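Local atomic coordinates of mandelate racemase/muconate lactonizing enzyme family protein (Bradyrhizobium sp. ORS 278, PDB entry 3TOY), a protein that belongs to the mandelate racemase/muconate lactonizing enzyme family, pairing an N-terminal alpha/beta capping domain with an enolase-like C-terminal barrel. Residues A[59-63]-A[129-134]. Residues are numbered along the deposited sequence; the frame is centred on the assembly and turned at random.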
loop_
_atom_site.group_PDB
_atom_site.type_symbol
_atom_site.label_atom_id
_atom_site.label_comp_id
_atom_site.label_asym_id
_atom_site.label_seq_id
_atom_site.Cartn_x
_atom_site.Cartn_y
_atom_site.Cartn_z
ATOM N N LEU A 59 -0.165 22.262 -42.295
ATOM C CA LEU A 59 -1.412 23.017 -42.306
ATOM C C LEU A 59 -2.491 22.143 -42.900
ATOM O O LEU A 59 -2.325 21.594 -43.996
ATOM C CB LEU A 59 -1.249 24.304 -43.139
ATOM C CG LEU A 59 0.024 25.105 -42.863
ATOM C CD1 LEU A 59 0.097 26.370 -43.750
ATOM C CD2 LEU A 59 0.115 25.484 -41.364
ATOM N N ILE A 60 -3.593 22.000 -42.175
ATOM C CA ILE A 60 -4.595 20.994 -42.475
ATOM C C ILE A 60 -5.871 21.695 -42.859
ATOM O O ILE A 60 -6.318 22.617 -42.172
ATOM C CB ILE A 60 -4.849 20.074 -41.224
ATOM C CG1 ILE A 60 -3.565 19.322 -40.848
ATOM C CG2 ILE A 60 -6.035 19.158 -41.433
ATOM C CD1 ILE A 60 -3.685 18.375 -39.601
ATOM N N ASP A 61 -6.455 21.257 -43.976
ATOM C CA ASP A 61 -7.732 21.786 -44.441
ATOM C C ASP A 61 -8.721 20.658 -44.619
ATOM O O ASP A 61 -8.458 19.689 -45.324
ATOM C CB ASP A 61 -7.566 22.520 -45.777
ATOM C CG ASP A 61 -6.609 23.676 -45.677
ATOM O OD1 ASP A 61 -6.792 24.526 -44.793
ATOM O OD2 ASP A 61 -5.661 23.741 -46.482
ATOM N N VAL A 62 -9.872 20.792 -43.995
ATOM C CA VAL A 62 -10.902 19.788 -44.136
ATOM C C VAL A 62 -12.104 20.429 -44.819
ATOM O O VAL A 62 -12.833 21.204 -44.211
ATOM C CB VAL A 62 -11.331 19.197 -42.764
ATOM C CG1 VAL A 62 -12.515 18.232 -42.944
ATOM C CG2 VAL A 62 -10.143 18.492 -42.080
ATOM N N THR A 63 -12.316 20.093 -46.090
ATOM C CA THR A 63 -13.399 20.713 -46.842
ATOM C C THR A 63 -14.684 19.975 -46.536
ATOM O O THR A 63 -14.678 18.753 -46.371
ATOM C CB THR A 63 -13.135 20.668 -48.377
ATOM O OG1 THR A 63 -13.052 19.304 -48.804
ATOM C CG2 THR A 63 -11.837 21.374 -48.728
ATOM N N GLY A 129 -4.737 16.413 -35.285
ATOM C CA GLY A 129 -4.798 17.554 -36.209
ATOM C C GLY A 129 -6.152 17.584 -36.897
ATOM O O GLY A 129 -6.753 18.650 -37.029
ATOM N N LEU A 130 -6.625 16.417 -37.325
ATOM C CA LEU A 130 -7.942 16.288 -37.946
ATOM C C LEU A 130 -9.041 16.693 -36.987
ATOM O O LEU A 130 -9.950 17.449 -37.330
ATOM C CB LEU A 130 -8.180 14.864 -38.484
ATOM C CG LEU A 130 -7.349 14.514 -39.727
ATOM C CD1 LEU A 130 -7.250 13.032 -40.013
ATOM C CD2 LEU A 130 -7.896 15.283 -40.964
ATOM N N ASP A 131 -8.965 16.195 -35.756
ATOM C CA ASP A 131 -9.971 16.556 -34.771
ATOM C C ASP A 131 -10.094 18.073 -34.592
ATOM O O ASP A 131 -11.204 18.611 -34.523
ATOM C CB ASP A 131 -9.676 15.871 -33.411
ATOM C CG ASP A 131 -10.736 16.190 -32.378
ATOM O OD1 ASP A 131 -11.777 15.494 -32.345
ATOM O OD2 ASP A 131 -10.530 17.156 -31.613
ATOM N N MET A 132 -8.976 18.768 -34.499
ATOM C CA MET A 132 -9.016 20.228 -34.314
ATOM C C MET A 132 -9.691 20.903 -35.521
ATOM O O MET A 132 -10.502 21.820 -35.371
ATOM C CB MET A 132 -7.609 20.800 -34.137
ATOM C CG MET A 132 -7.022 20.611 -32.731
ATOM S SD MET A 132 -5.427 21.391 -32.543
ATOM C CE MET A 132 -4.377 20.183 -33.343
ATOM N N ALA A 133 -9.336 20.442 -36.712
ATOM C CA ALA A 133 -9.930 20.995 -37.928
ATOM C C ALA A 133 -11.434 20.717 -37.978
ATOM O O ALA A 133 -12.203 21.571 -38.428
ATOM C CB ALA A 133 -9.218 20.466 -39.159
ATOM N N PHE A 134 -11.883 19.556 -37.483
ATOM C CA PHE A 134 -13.334 19.304 -37.453
ATOM C C PHE A 134 -14.071 20.302 -36.562
ATOM O O PHE A 134 -15.140 20.810 -36.910
ATOM C CB PHE A 134 -13.724 17.903 -36.960
ATOM C CG PHE A 134 -13.076 16.761 -37.689
ATOM C CD1 PHE A 134 -12.825 16.809 -39.059
ATOM C CD2 PHE A 134 -12.763 15.595 -36.993
ATOM C CE1 PHE A 134 -12.238 15.729 -39.706
ATOM C CE2 PHE A 134 -12.172 14.525 -37.627
ATOM C CZ PHE A 134 -11.914 14.582 -38.989
#
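Strand 59-63 and helix 129-134 approach to 8.3 Å between axes, their N-to-C directions 52° apart, with Val62 and Ala133 nearest in backbone. This is helix-on-sheet packing in the N-terminal alpha/beta domain of an enolase-superfamily protein: helix 122-142 lies against the antiparallel sheet in which strand 50-64 runs between 29-47 and 69-75. Ile60 and Val62, two apart on the strand, face the helix; Asp61 points the other way, where its OD1 is hydrogen-bonded to His71 ND1 and Trp372 NE1. Branched at CB, both residues suit an extended chain and offer two arms to the helix.

The longer arm of Ile60, anti to its carbonyl carbon (chi1 -62°) and fully extended, brings CD1 to 3.7 Å from Gly129 CA. The methyl sits so close to the helix that a CB on this residue would collide with it; glycine, with no side chain, lets the methyl rest on the backbone. One turn on, Ala133 has a methyl small enough to keep the helix close to the sheet: its CB packs 3.6 Å from Val62 CG2 and also meets Ile60 CG2. Leu130 flanks this pair, reaching with CD2 to 4.1 Å from Val62 CG2, the two side chains crossing at about a right angle, while Met110 of helix 103-113 touches Leu130 as well. The six touching residues are buried, and every side-chain pair that meets is apolar. Phe134 starts away from the strand, yet its long side chain swings the ring back, one face over Leu130 O. At the edge of that ring, near its plane, Val62 CG1 lies 4.1 Å from Phe134 CE1.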